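PDB 1Q42: MRNA TRANSPORT REGULATOR Mtr2 from Candida albicans, which affects the transport of mRNA from the nucleus to the cytoplasm and interacts with the export factor Mex67. Local coordinates for residues N65-S70 with V171-V176; I79-S82 with D86-L89; P99-Q104 with R134-E139. All coordinates share one frame; numbering follows the deposited sequence.

Contact 1. Residues N65-S70 with V171-V176; sequences NLKRSS and VVDENV
Lys-67 and Asp-173 meet in a salt bridge, NZ lying 2.8 Å from OD2 of the aspartate, and this one pair makes up the whole direct contact between 65-70 and 171-176. The ammonium favours one oxygen over the other: Asp-173 OD1 is 3.3 Å from Lys-67 NZ. It comes to OD2 from the syn side, about 30° out of the carboxylate plane, so the grip is lopsided and not a symmetric fork. The lysine gets there by stretching. Beyond CG its chain is fully extended, and it arrives across the short aspartate side chain at about a right angle, bringing CE of Lys-67 to 3.3 Å from OD2 of Asp-173 as well. Both residues are partly exposed, so this is a bridge at the surface and not a buried ion pair. Just past the lysine the chain turns a corner in a type I turn from Lys-67 to Ser-70. The carbonyl oxygen of that turn, Lys-67 O, accepts two hydrogen bonds from the same serine, one from Ser-70 N (3.1 Å) and one from Ser-70 OG (2.7 Å), the hydroxyl lying in the carbonyl plane. That double hold ties the turn directly behind the lysine. In the NTF2-like fold the bridge spans the start of strand 183-192. Lys-67 bonds through its backbone to Ile-183, and Val-171 to Asn-184 and Ser-185. Leu-66 packs on Phe-91 of helix 87-96, and on the other segment Val-172 packs on Phe-119 of strand 118-129.

Contact 2. Residues I79-S82 with D86-L89; sequences IIPS and DCKL
Cys-87 sets its sulfur against the extended backbone of 79-82, and that is where the packing is close. Cys-87 SG lies 3.5 Å from Ile-79 O and 3.7 Å from Pro-81 N, with CD of the Pro-81 ring 3.8 Å from the same sulfur. Beside that carbonyl, the CG2 methyl of Ile-79 lies 3.8 Å from both SG and CA of Cys-87; this branch stands anti to the backbone N of its own residue, which turns it to the first helical turn. With SG anti to the carbonyl carbon of Cys-87 (chi1 -72°), the sulfur lies against Ile-79 O and the Pro-81 ring. No hydrogen bond joins the two segments. The loop here leads from strand 77-78 into helix 87-96 of the NTF2-like fold, and Asp-86 is the N-cap of that helix: Asp-86 OD2 accepts from Leu-89 N at 3.0 Å, met nearly head-on at the oxygen. Arg-68 shares this capping oxygen. The outer side is much looser. Ile-80 turns its side chain away from the helix and is exposed, and the proline ring is at the surface too. Ser-82 makes no close contact with 86-89, its OG bonding instead to the backbone N of Glu-85, while Ile-80 O receives Gln-90 NE2 farther along the helix.

Contact 3. Residues P99-Q104 with R134-E139; sequences PLSSHQ and RNRLGE
Leu-100 runs beside Arg-136 with their CA atoms 5.5 Å apart, at the place where the chain enters strand 101-113 and the 134-139 segment makes a type I turn from Asn-135 to Gly-138. The two backbones are joined through a water, which accepts from Leu-100 N at 3.0 Å and donates to Arg-134 O at 2.7 Å. Arg-136 does most of the side-chain work. Extended from CG to NE, it lays its guanidinium over the strand entrance, with Leu-100 CA 3.9 Å above the centre of one face. At the edge, Arg-136 NH2 donates to Ser-101 OG, 3.0 Å away, along a rather bent path (140°) and tilted from the guanidinium plane. Thr-98 OG1 shares NH2, and NH1 goes to Tyr-58 OH and to Leu-40 O at the end of helix 29-40, where the helix dipole would probably favour the positive charge. Ser-101 OG is also hydrogen-bonded to Asp-41 OD1. The arginine thus joins the start of strand 101-113, an edge of the curved sheet of the NTF2-like fold, to helix 29-40 and helix 55-59. Asn-135 shapes the turn that presents the arginine: its OD1 forms an Asx turn with Leu-137 N at 2.9 Å and accepts Glu-139 N, 3.1 Å away, from the opposite face of the amide. Its ND2 then donates almost straight (174°), and within the amide plane, to Glu-139 OE2.

Contacts 1 and 2 are neighbours, their centres 15 Å apart, and they touch: Arg-68 NH1 lies 2.9 Å from Asp-86 OD2 in a salt bridge, and Lys-88 NZ makes a probable hydrogen bond to Leu-66 O. Contact 3 lies on the far side of the chain's centre from contact 1, about 25 Å away centre to centre, and about 23 Å from contact 2. Along the chain, contact 1 closes a long loop that holds the other two in series, with helix 87-96 leading from contact 2 towards strand 101-113 of contact 3. Contacts 1 and 3 reach the same mixed sheet at well-separated places, while contact 2 packs a loop against the start of that helix.

Contact 1. Residues N65-S70 with V171-V176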
ATOM      1  N   ASN A  65       6.737  -3.248  -2.321  1.00 22.23           N
ATOM      2  CA  ASN A  65       7.242  -2.894  -3.653  1.00 22.96           C
ATOM      3  C   ASN A  65       7.745  -1.450  -3.772  1.00 22.24           C
ATOM      4  O   ASN A  65       8.306  -1.064  -4.802  1.00 21.60           O
ATOM      5  CB  ASN A  65       6.194  -3.174  -4.723  1.00 23.66           C
ATOM      6  CG  ASN A  65       5.873  -4.659  -4.862  1.00 27.20           C
ATOM      7  OD1 ASN A  65       4.743  -5.069  -4.629  1.00 30.25           O
ATOM      8  ND2 ASN A  65       6.870  -5.465  -5.238  1.00 31.47           N
ATOM      9  N   LEU A  66       7.555  -0.652  -2.723  1.00 21.12           N
ATOM     10  CA  LEU A  66       8.087   0.701  -2.697  1.00 21.29           C
ATOM     11  C   LEU A  66       9.600   0.674  -2.660  1.00 22.42           C
ATOM     12  O   LEU A  66      10.189  -0.170  -2.002  1.00 22.66           O
ATOM     13  CB  LEU A  66       7.575   1.453  -1.475  1.00 20.50           C
ATOM     14  CG  LEU A  66       6.100   1.819  -1.464  1.00 20.80           C
ATOM     15  CD1 LEU A  66       5.684   2.215  -0.039  1.00 20.54           C
ATOM     16  CD2 LEU A  66       5.819   2.959  -2.442  1.00 20.56           C
ATOM     17  N   LYS A  67      10.224   1.599  -3.383  1.00 23.57           N
ATOM     18  CA  LYS A  67      11.653   1.842  -3.245  1.00 24.76           C
ATOM     19  C   LYS A  67      11.928   2.590  -1.941  1.00 25.95           C
ATOM     20  O   LYS A  67      11.126   3.406  -1.495  1.00 25.31           O
ATOM     21  CB  LYS A  67      12.180   2.651  -4.441  1.00 24.81           C
ATOM     22  CG  LYS A  67      12.212   1.859  -5.721  1.00 24.12           C
ATOM     23  CD  LYS A  67      12.960   2.594  -6.829  1.00 25.14           C
ATOM     24  CE  LYS A  67      12.859   1.840  -8.135  1.00 25.29           C
ATOM     25  NZ  LYS A  67      13.768   2.366  -9.180  1.00 24.33           N
ATOM     26  N   ARG A  68      13.080   2.309  -1.335  1.00 27.86           N
ATOM     27  CA  ARG A  68      13.502   2.996  -0.127  1.00 29.43           C
ATOM     28  C   ARG A  68      13.406   4.525  -0.272  1.00 29.18           C
ATOM     29  O   ARG A  68      12.931   5.201   0.643  1.00 29.87           O
ATOM     30  CB  ARG A  68      14.931   2.552   0.261  1.00 31.04           C
ATOM     31  CG  ARG A  68      15.238   2.709   1.720  1.00 34.98           C
ATOM     32  CD  ARG A  68      15.662   1.441   2.484  1.00 38.83           C
ATOM     33  NE  ARG A  68      14.631   0.390   2.554  1.00 41.35           N
ATOM     34  CZ  ARG A  68      13.541   0.381   3.353  1.00 42.29           C
ATOM     35  NH1 ARG A  68      13.252   1.386   4.178  1.00 40.67           N
ATOM     36  NH2 ARG A  68      12.720  -0.660   3.310  1.00 41.99           N
ATOM     37  N   SER A  69      13.784   5.044  -1.441  1.00 29.22           N
ATOM     38  CA  SER A  69      13.805   6.489  -1.705  1.00 29.45           C
ATOM     39  C   SER A  69      12.656   6.970  -2.604  1.00 27.60           C
ATOM     40  O   SER A  69      12.775   7.984  -3.309  1.00 28.68           O
ATOM     41  CB  SER A  69      15.132   6.877  -2.346  1.00 30.40           C
ATOM     42  OG  SER A  69      15.231   6.395  -3.671  1.00 33.02           O
ATOM     43  N   SER A  70      11.554   6.242  -2.595  1.00 25.67           N
ATOM     44  CA  SER A  70      10.376   6.654  -3.359  1.00 24.32           C
ATOM     45  C   SER A  70       9.825   7.987  -2.839  1.00 23.22           C
ATOM     46  O   SER A  70      10.010   8.327  -1.660  1.00 24.09           O
ATOM     47  CB  SER A  70       9.289   5.577  -3.308  1.00 24.15           C
ATOM     48  OG  SER A  70       9.067   5.132  -1.990  1.00 26.07           O
ATOM     49  N   VAL A 171       4.399   5.747 -10.153  1.00 19.34           N
ATOM     50  CA  VAL A 171       5.383   5.693 -11.222  1.00 19.85           C
ATOM     51  C   VAL A 171       6.288   4.506 -10.869  1.00 20.81           C
ATOM     52  O   VAL A 171       6.895   4.486  -9.799  1.00 20.28           O
ATOM     53  CB  VAL A 171       6.180   6.991 -11.346  1.00 20.46           C
ATOM     54  CG1 VAL A 171       7.140   6.900 -12.528  1.00 21.53           C
ATOM     55  CG2 VAL A 171       5.238   8.189 -11.511  1.00 19.83           C
ATOM     56  N   VAL A 172       6.338   3.509 -11.749  1.00 21.96           N
ATOM     57  CA  VAL A 172       6.932   2.211 -11.444  1.00 23.51           C
ATOM     58  C   VAL A 172       7.922   1.818 -12.523  1.00 25.34           C
ATOM     59  O   VAL A 172       7.702   2.102 -13.687  1.00 25.19           O
ATOM     60  CB  VAL A 172       5.843   1.097 -11.371  1.00 23.71           C
ATOM     61  CG1 VAL A 172       6.425  -0.193 -10.797  1.00 24.43           C
ATOM     62  CG2 VAL A 172       4.641   1.554 -10.553  1.00 24.13           C
ATOM     63  N   ASP A 173       9.009   1.157 -12.140  1.00 27.23           N
ATOM     64  CA  ASP A 173       9.968   0.635 -13.118  1.00 30.36           C
ATOM     65  C   ASP A 173       9.272  -0.362 -14.047  1.00 32.93           C
ATOM     66  O   ASP A 173       8.367  -1.076 -13.620  1.00 32.47           O
ATOM     67  CB  ASP A 173      11.136  -0.067 -12.405  1.00 30.52           C
ATOM     68  CG  ASP A 173      12.141   0.903 -11.802  1.00 30.06           C
ATOM     69  OD1 ASP A 173      11.986   2.132 -11.955  1.00 29.58           O
ATOM     70  OD2 ASP A 173      13.135   0.510 -11.149  1.00 29.74           O
ATOM     71  N   GLU A 174       9.732  -0.423 -15.299  1.00 37.07           N
ATOM     72  CA  GLU A 174       9.135  -1.253 -16.362  1.00 40.44           C
ATOM     73  C   GLU A 174       8.827  -2.705 -15.987  1.00 42.71           C
ATOM     74  O   GLU A 174       7.753  -3.229 -16.312  1.00 43.04           O
ATOM     75  CB  GLU A 174      10.085  -1.303 -17.562  1.00 41.85           C
ATOM     76  CG  GLU A 174       9.833  -0.252 -18.624  1.00 43.85           C
ATOM     77  CD  GLU A 174      10.834  -0.348 -19.758  1.00 46.07           C
ATOM     78  OE1 GLU A 174      11.883  -1.013 -19.569  1.00 48.15           O
ATOM     79  OE2 GLU A 174      10.574   0.235 -20.836  1.00 49.15           O
ATOM     80  N   ASN A 175       9.789  -3.363 -15.350  1.00 45.44           N
ATOM     81  CA  ASN A 175       9.681  -4.790 -15.058  1.00 47.74           C
ATOM     82  C   ASN A 175       8.858  -5.015 -13.802  1.00 48.15           C
ATOM     83  O   ASN A 175       9.388  -5.091 -12.692  1.00 48.17           O
ATOM     84  CB  ASN A 175      11.068  -5.421 -14.950  1.00 48.88           C
ATOM     85  CG  ASN A 175      11.811  -5.408 -16.277  1.00 51.48           C
ATOM     86  OD1 ASN A 175      13.000  -5.078 -16.338  1.00 54.42           O
ATOM     87  ND2 ASN A 175      11.109  -5.758 -17.350  1.00 53.19           N
ATOM     88  N   VAL A 176       7.550  -5.129 -14.011  1.00 49.15           N
ATOM     89  CA  VAL A 176       6.564  -5.064 -12.941  1.00 49.71           C
ATOM     90  C   VAL A 176       6.212  -6.439 -12.361  1.00 51.09           C
ATOM     91  O   VAL A 176       5.503  -6.526 -11.355  1.00 51.09           O
ATOM     92  CB  VAL A 176       5.288  -4.323 -13.440  1.00 49.39           C
ATOM     93  CG1 VAL A 176       4.240  -5.293 -14.018  1.00 49.73           C
ATOM     94  CG2 VAL A 176       4.707  -3.479 -12.333  1.00 49.04           C
TER

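Contact 2. Residues I79-S82 with D86-L89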
ATOM      1  N   ILE A  79       5.574  12.795   2.322  1.00 21.24           N
ATOM      2  CA  ILE A  79       6.482  12.305   3.343  1.00 21.18           C
ATOM      3  C   ILE A  79       7.844  12.926   3.016  1.00 21.50           C
ATOM      4  O   ILE A  79       8.292  12.864   1.874  1.00 19.94           O
ATOM      5  CB  ILE A  79       6.528  10.763   3.329  1.00 21.00           C
ATOM      6  CG1 ILE A  79       5.137  10.233   3.701  1.00 20.24           C
ATOM      7  CG2 ILE A  79       7.611  10.228   4.278  1.00 21.60           C
ATOM      8  CD1 ILE A  79       5.010   8.724   3.806  1.00 21.36           C
ATOM      9  N   ILE A  80       8.455  13.564   4.009  1.00 23.48           N
ATOM     10  CA  ILE A  80       9.762  14.191   3.844  1.00 24.56           C
ATOM     11  C   ILE A  80      10.808  13.264   4.477  1.00 24.72           C
ATOM     12  O   ILE A  80      10.649  12.870   5.625  1.00 25.17           O
ATOM     13  CB  ILE A  80       9.785  15.577   4.543  1.00 25.34           C
ATOM     14  CG1 ILE A  80       8.735  16.518   3.962  1.00 28.01           C
ATOM     15  CG2 ILE A  80      11.157  16.233   4.423  1.00 26.96           C
ATOM     16  CD1 ILE A  80       8.340  17.636   4.929  1.00 30.15           C
ATOM     17  N   PRO A  81      11.880  12.937   3.751  1.00 24.97           N
ATOM     18  CA  PRO A  81      12.920  12.061   4.297  1.00 25.54           C
ATOM     19  C   PRO A  81      13.532  12.728   5.508  1.00 25.57           C
ATOM     20  O   PRO A  81      13.660  13.941   5.502  1.00 25.74           O
ATOM     21  CB  PRO A  81      13.944  11.929   3.162  1.00 25.99           C
ATOM     22  CG  PRO A  81      13.521  12.864   2.060  1.00 26.30           C
ATOM     23  CD  PRO A  81      12.200  13.425   2.401  1.00 25.96           C
ATOM     24  N   SER A  82      13.828  11.970   6.545  1.00 26.45           N
ATOM     25  CA  SER A  82      14.579  12.508   7.672  1.00 27.31           C
ATOM     26  C   SER A  82      15.944  11.829   7.708  1.00 28.12           C
ATOM     27  O   SER A  82      16.124  10.749   7.135  1.00 27.21           O
ATOM     28  CB  SER A  82      13.837  12.276   8.979  1.00 26.76           C
ATOM     29  OG  SER A  82      13.927  10.927   9.380  1.00 26.24           O
ATOM     30  N   ASP A  86      13.949   6.878   5.979  1.00 26.19           N
ATOM     31  CA  ASP A  86      13.595   7.202   4.598  1.00 26.43           C
ATOM     32  C   ASP A  86      12.092   7.149   4.430  1.00 25.15           C
ATOM     33  O   ASP A  86      11.351   6.757   5.339  1.00 23.60           O
ATOM     34  CB  ASP A  86      14.278   6.271   3.582  1.00 26.93           C
ATOM     35  CG  ASP A  86      14.029   4.798   3.860  1.00 28.78           C
ATOM     36  OD1 ASP A  86      15.023   4.055   3.920  1.00 33.39           O
ATOM     37  OD2 ASP A  86      12.910   4.263   4.017  1.00 28.33           O
ATOM     38  N   CYS A  87      11.638   7.549   3.253  1.00 24.54           N
ATOM     39  CA  CYS A  87      10.213   7.706   3.034  1.00 23.75           C
ATOM     40  C   CYS A  87       9.458   6.398   3.118  1.00 22.27           C
ATOM     41  O   CYS A  87       8.339   6.386   3.597  1.00 21.59           O
ATOM     42  CB  CYS A  87       9.969   8.379   1.691  1.00 24.11           C
ATOM     43  SG  CYS A  87      10.435  10.132   1.773  1.00 29.41           S
ATOM     44  N   LYS A  88      10.044   5.310   2.625  1.00 21.18           N
ATOM     45  CA  LYS A  88       9.358   4.014   2.678  1.00 20.81           C
ATOM     46  C   LYS A  88       9.082   3.631   4.125  1.00 20.19           C
ATOM     47  O   LYS A  88       7.977   3.195   4.484  1.00 19.81           O
ATOM     48  CB  LYS A  88      10.209   2.928   2.028  1.00 21.16           C
ATOM     49  CG  LYS A  88       9.595   1.544   2.110  1.00 21.97           C
ATOM     50  CD  LYS A  88      10.317   0.575   1.201  1.00 21.25           C
ATOM     51  CE  LYS A  88       9.681  -0.817   1.233  1.00 23.03           C
ATOM     52  NZ  LYS A  88      10.492  -1.801   0.452  1.00 22.89           N
ATOM     53  N   LEU A  89      10.090   3.802   4.963  1.00 20.24           N
ATOM     54  CA  LEU A  89       9.963   3.439   6.384  1.00 20.80           C
ATOM     55  C   LEU A  89       8.926   4.282   7.082  1.00 20.23           C
ATOM     56  O   LEU A  89       8.095   3.766   7.824  1.00 20.69           O
ATOM     57  CB  LEU A  89      11.313   3.569   7.091  1.00 21.21           C
ATOM     58  CG  LEU A  89      11.374   3.274   8.592  1.00 23.48           C
ATOM     59  CD1 LEU A  89      10.704   1.939   8.927  1.00 24.95           C
ATOM     60  CD2 LEU A  89      12.826   3.279   9.061  1.00 27.37           C
TER

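Contact 3. Residues P99-Q104 with R134-E139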
ATOM      1  N   PRO A  99      -6.303   0.456  11.120  1.00 22.00           N
ATOM      2  CA  PRO A  99      -6.900  -0.867  11.292  1.00 22.14           C
ATOM      3  C   PRO A  99      -6.665  -1.682  10.032  1.00 21.54           C
ATOM      4  O   PRO A  99      -6.338  -1.136   8.976  1.00 20.44           O
ATOM      5  CB  PRO A  99      -8.398  -0.579  11.491  1.00 22.52           C
ATOM      6  CG  PRO A  99      -8.487   0.906  11.736  1.00 22.86           C
ATOM      7  CD  PRO A  99      -7.312   1.529  11.086  1.00 22.44           C
ATOM      8  N   LEU A 100      -6.848  -2.992  10.136  1.00 21.50           N
ATOM      9  CA  LEU A 100      -6.686  -3.848   8.979  1.00 21.49           C
ATOM     10  C   LEU A 100      -7.589  -3.336   7.863  1.00 21.06           C
ATOM     11  O   LEU A 100      -8.708  -2.939   8.120  1.00 21.39           O
ATOM     12  CB  LEU A 100      -7.087  -5.281   9.317  1.00 22.36           C
ATOM     13  CG  LEU A 100      -6.869  -6.331   8.226  1.00 23.55           C
ATOM     14  CD1 LEU A 100      -5.401  -6.390   7.826  1.00 25.02           C
ATOM     15  CD2 LEU A 100      -7.373  -7.684   8.703  1.00 25.25           C
ATOM     16  N   SER A 101      -7.085  -3.381   6.640  1.00 19.98           N
ATOM     17  CA  SER A 101      -7.776  -2.874   5.470  1.00 19.64           C
ATOM     18  C   SER A 101      -8.127  -3.978   4.473  1.00 20.18           C
ATOM     19  O   SER A 101      -7.508  -5.055   4.436  1.00 18.98           O
ATOM     20  CB  SER A 101      -6.905  -1.819   4.786  1.00 19.78           C
ATOM     21  OG  SER A 101      -5.615  -2.335   4.464  1.00 18.28           O
ATOM     22  N   SER A 102      -9.114  -3.684   3.635  1.00 20.10           N
ATOM     23  CA  SER A 102      -9.489  -4.553   2.522  1.00 20.32           C
ATOM     24  C   SER A 102      -9.835  -3.677   1.307  1.00 19.50           C
ATOM     25  O   SER A 102     -10.878  -3.014   1.282  1.00 19.89           O
ATOM     26  CB  SER A 102     -10.667  -5.423   2.917  1.00 21.21           C
ATOM     27  OG  SER A 102     -11.128  -6.205   1.820  1.00 23.49           O
ATOM     28  N   HIS A 103      -8.926  -3.640   0.339  1.00 19.08           N
ATOM     29  CA  HIS A 103      -9.069  -2.872  -0.905  1.00 19.00           C
ATOM     30  C   HIS A 103      -9.657  -3.764  -1.997  1.00 20.30           C
ATOM     31  O   HIS A 103      -9.340  -4.961  -2.083  1.00 21.20           O
ATOM     32  CB  HIS A 103      -7.702  -2.407  -1.436  1.00 18.24           C
ATOM     33  CG  HIS A 103      -7.046  -1.304  -0.655  1.00 17.89           C
ATOM     34  ND1 HIS A 103      -6.279  -1.532   0.472  1.00 15.83           N
ATOM     35  CD2 HIS A 103      -7.008   0.034  -0.872  1.00 18.28           C
ATOM     36  CE1 HIS A 103      -5.808  -0.376   0.919  1.00 18.99           C
ATOM     37  NE2 HIS A 103      -6.224   0.588   0.111  1.00 17.84           N
ATOM     38  N   GLN A 104     -10.512  -3.186  -2.833  1.00 20.06           N
ATOM     39  CA  GLN A 104     -11.017  -3.832  -4.029  1.00 20.89           C
ATOM     40  C   GLN A 104     -10.664  -2.920  -5.207  1.00 20.04           C
ATOM     41  O   GLN A 104     -11.117  -1.781  -5.273  1.00 19.04           O
ATOM     42  CB  GLN A 104     -12.537  -4.023  -3.914  1.00 22.18           C
ATOM     43  CG  GLN A 104     -13.186  -4.726  -5.079  1.00 26.02           C
ATOM     44  CD  GLN A 104     -14.701  -4.812  -4.944  1.00 30.34           C
ATOM     45  OE1 GLN A 104     -15.227  -4.922  -3.836  1.00 32.76           O
ATOM     46  NE2 GLN A 104     -15.402  -4.756  -6.075  1.00 33.72           N
ATOM     47  N   ARG A 134      -9.600  -3.844  17.290  1.00 34.28           N
ATOM     48  CA  ARG A 134      -8.261  -4.422  17.301  1.00 33.32           C
ATOM     49  C   ARG A 134      -7.359  -3.725  16.273  1.00 32.13           C
ATOM     50  O   ARG A 134      -7.823  -3.324  15.200  1.00 31.26           O
ATOM     51  CB  ARG A 134      -8.324  -5.917  16.992  1.00 33.32           C
ATOM     52  CG  ARG A 134      -8.967  -6.742  18.113  1.00 34.90           C
ATOM     53  CD  ARG A 134      -8.846  -8.228  17.901  1.00 35.38           C
ATOM     54  NE  ARG A 134      -9.521  -8.655  16.680  1.00 36.17           N
ATOM     55  CZ  ARG A 134     -10.838  -8.723  16.520  1.00 38.63           C
ATOM     56  NH1 ARG A 134     -11.333  -9.124  15.363  1.00 40.07           N
ATOM     57  NH2 ARG A 134     -11.680  -8.408  17.506  1.00 40.68           N
ATOM     58  N   ASN A 135      -6.079  -3.586  16.615  1.00 31.22           N
ATOM     59  CA  ASN A 135      -5.071  -3.086  15.674  1.00 30.37           C
ATOM     60  C   ASN A 135      -4.582  -4.234  14.783  1.00 29.89           C
ATOM     61  O   ASN A 135      -5.150  -5.330  14.824  1.00 29.20           O
ATOM     62  CB  ASN A 135      -3.928  -2.363  16.409  1.00 30.33           C
ATOM     63  CG  ASN A 135      -3.049  -3.298  17.229  1.00 30.76           C
ATOM     64  OD1 ASN A 135      -3.043  -4.514  17.022  1.00 32.43           O
ATOM     65  ND2 ASN A 135      -2.285  -2.728  18.154  1.00 35.08           N
ATOM     66  N   ARG A 136      -3.553  -3.993  13.967  1.00 28.74           N
ATOM     67  CA  ARG A 136      -3.132  -4.991  12.987  1.00 29.01           C
ATOM     68  C   ARG A 136      -2.374  -6.154  13.597  1.00 30.76           C
ATOM     69  O   ARG A 136      -2.202  -7.172  12.949  1.00 31.12           O
ATOM     70  CB  ARG A 136      -2.291  -4.364  11.869  1.00 28.06           C
ATOM     71  CG  ARG A 136      -3.124  -3.611  10.867  1.00 24.47           C
ATOM     72  CD  ARG A 136      -2.278  -2.712   9.961  1.00 22.60           C
ATOM     73  NE  ARG A 136      -3.079  -2.052   8.940  1.00 19.69           N
ATOM     74  CZ  ARG A 136      -3.211  -2.447   7.693  1.00 20.57           C
ATOM     75  NH1 ARG A 136      -2.651  -3.572   7.264  1.00 20.49           N
ATOM     76  NH2 ARG A 136      -3.967  -1.720   6.858  1.00 18.40           N
ATOM     77  N   LEU A 137      -1.919  -5.995  14.832  1.00 33.12           N
ATOM     78  CA  LEU A 137      -1.308  -7.096  15.568  1.00 35.44           C
ATOM     79  C   LEU A 137      -2.320  -7.832  16.455  1.00 36.94           C
ATOM     80  O   LEU A 137      -1.936  -8.693  17.236  1.00 37.89           O
ATOM     81  CB  LEU A 137      -0.144  -6.574  16.407  1.00 35.45           C
ATOM     82  CG  LEU A 137       0.940  -5.796  15.654  1.00 37.03           C
ATOM     83  CD1 LEU A 137       2.017  -5.356  16.628  1.00 38.12           C
ATOM     84  CD2 LEU A 137       1.551  -6.592  14.512  1.00 37.48           C
ATOM     85  N   GLY A 138      -3.606  -7.494  16.323  1.00 38.32           N
ATOM     86  CA  GLY A 138      -4.680  -8.188  17.019  1.00 40.07           C
ATOM     87  C   GLY A 138      -4.917  -7.753  18.456  1.00 41.73           C
ATOM     88  O   GLY A 138      -5.606  -8.448  19.212  1.00 42.11           O
ATOM     89  N   GLU A 139      -4.384  -6.593  18.825  1.00 43.11           N
ATOM     90  CA  GLU A 139      -4.403  -6.117  20.205  1.00 45.05           C
ATOM     91  C   GLU A 139      -5.491  -5.067  20.408  1.00 46.13           C
ATOM     92  O   GLU A 139      -5.712  -4.227  19.544  1.00 45.43           O
ATOM     93  CB  GLU A 139      -3.039  -5.520  20.570  1.00 45.12           C
ATOM     94  CG  GLU A 139      -1.867  -6.469  20.347  1.00 46.36           C
ATOM     95  CD  GLU A 139      -0.535  -5.753  20.197  1.00 47.40           C
ATOM     96  OE1 GLU A 139       0.511  -6.441  20.227  1.00 49.69           O
ATOM     97  OE2 GLU A 139      -0.521  -4.510  20.058  1.00 47.81           O
TER
HETATM   98  O   HOH W   1      -7.638  -4.393  12.713  1.00 27.58           O